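Side-chain contact in Lin0012 protein (PDB 3K17), which probably phosphorylates phosphomevalonate with ATP, as a GHMP-family kinase of the mevalonate route to isopentenyl diphosphate: residues S295-K298 against E299-D302. Residues are numbered along the deposited sequence; the frame is centred on the assembly and turned at random.
Sequences SLLK and ELAD
Lys298 and Asp302, four residues apart on one face of a helix, join in an i to i+4 salt bridge, with Lys298 NZ 2.7 Å from Asp302 OD2. The ammonium meets that oxygen on its syn lone pair. Lysine suits the place because its chain is long enough to span a full turn: it runs extended from CG, anti to the backbone N (chi1 178°), and bends only at its last torsion (chi4 -58°) to bring NZ round to the acid. Glu299 CG lies 3.4 Å from Ser295 O; Glu299 OE2 stays 4.5 Å from Lys298 NZ, close enough for at most a weak electrostatic pull. The backbone bond from Asp302 N to Lys298 O, 2.8 Å long, ties the same two residues. On the buried face, Leu297 CD2 lies 4.4 Å from Leu300 CD1, branched apolar groups fit for an interior. Arg278 of helix 267-288 forms a salt bridge with Asp302 OD1, so the carboxylate joins two cations and should favour its charged form. Lys298 and Ala301 also touch Arg278, the small alanine methyl suiting a close approach to helix 267-288, while Trp339 of helix 329-341 hydrogen-bonds to Leu300 O and Leu297 touches Thr220, just past strand 214-219.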
loop_
_atom_site.group_PDB
_atom_site.type_symbol
_atom_site.label_atom_id
_atom_site.label_comp_id
_atom_site.label_asym_id
_atom_site.label_seq_id
_atom_site.Cartn_x
_atom_site.Cartn_y
_atom_site.Cartn_z
ATOM N N SER A 295 43.256 -4.512 -4.920
ATOM C CA SER A 295 44.533 -4.577 -5.611
ATOM C C SER A 295 45.250 -3.242 -5.519
ATOM O O SER A 295 46.465 -3.195 -5.355
ATOM C CB SER A 295 44.327 -4.937 -7.083
ATOM O OG SER A 295 43.722 -6.211 -7.204
ATOM N N LEU A 296 44.496 -2.155 -5.625
ATOM C CA LEU A 296 45.093 -0.830 -5.558
ATOM C C LEU A 296 45.568 -0.524 -4.139
ATOM O O LEU A 296 46.612 0.098 -3.945
ATOM C CB LEU A 296 44.091 0.224 -6.032
ATOM C CG LEU A 296 44.668 1.589 -6.408
ATOM C CD1 LEU A 296 45.888 1.424 -7.310
ATOM C CD2 LEU A 296 43.586 2.404 -7.107
ATOM N N LEU A 297 44.808 -0.971 -3.145
ATOM C CA LEU A 297 45.199 -0.742 -1.764
ATOM C C LEU A 297 46.436 -1.575 -1.448
ATOM O O LEU A 297 47.293 -1.159 -0.671
ATOM C CB LEU A 297 44.045 -1.088 -0.816
ATOM C CG LEU A 297 42.975 0.008 -0.748
ATOM C CD1 LEU A 297 41.734 -0.487 -0.014
ATOM C CD2 LEU A 297 43.568 1.224 -0.057
ATOM N N LYS A 298 46.538 -2.747 -2.067
ATOM C CA LYS A 298 47.694 -3.609 -1.855
ATOM C C LYS A 298 48.940 -2.890 -2.362
ATOM O O LYS A 298 49.955 -2.814 -1.667
ATOM C CB LYS A 298 47.533 -4.932 -2.611
ATOM C CG LYS A 298 48.744 -5.861 -2.479
ATOM C CD LYS A 298 48.566 -7.133 -3.294
ATOM C CE LYS A 298 49.620 -8.175 -2.933
ATOM N NZ LYS A 298 51.016 -7.689 -3.137
ATOM N N GLU A 299 48.860 -2.367 -3.582
ATOM C CA GLU A 299 49.985 -1.646 -4.167
ATOM C C GLU A 299 50.310 -0.419 -3.333
ATOM O O GLU A 299 51.470 -0.060 -3.163
ATOM C CB GLU A 299 49.664 -1.218 -5.601
ATOM C CG GLU A 299 49.485 -2.374 -6.558
ATOM C CD GLU A 299 50.663 -3.326 -6.519
ATOM O OE1 GLU A 299 51.810 -2.855 -6.683
ATOM O OE2 GLU A 299 50.444 -4.541 -6.322
ATOM N N LEU A 300 49.277 0.228 -2.809
ATOM C CA LEU A 300 49.479 1.411 -1.994
ATOM C C LEU A 300 50.291 1.068 -0.742
ATOM O O LEU A 300 51.290 1.724 -0.439
ATOM C CB LEU A 300 48.118 2.012 -1.622
ATOM C CG LEU A 300 48.085 3.271 -0.751
ATOM C CD1 LEU A 300 46.775 4.015 -0.982
ATOM C CD2 LEU A 300 48.243 2.892 0.714
ATOM N N ALA A 301 49.874 0.028 -0.027
ATOM C CA ALA A 301 50.561 -0.382 1.191
ATOM C C ALA A 301 51.929 -0.998 0.906
ATOM O O ALA A 301 52.885 -0.755 1.638
ATOM C CB ALA A 301 49.696 -1.363 1.982
ATOM N N ASP A 302 52.027 -1.799 -0.149
ATOM C CA ASP A 302 53.311 -2.409 -0.482
ATOM C C ASP A 302 54.368 -1.351 -0.741
ATOM O O ASP A 302 55.484 -1.436 -0.229
ATOM C CB ASP A 302 53.188 -3.314 -1.703
ATOM C CG ASP A 302 52.510 -4.623 -1.380
ATOM O OD1 ASP A 302 52.482 -4.988 -0.187
ATOM O OD2 ASP A 302 52.019 -5.291 -2.313
#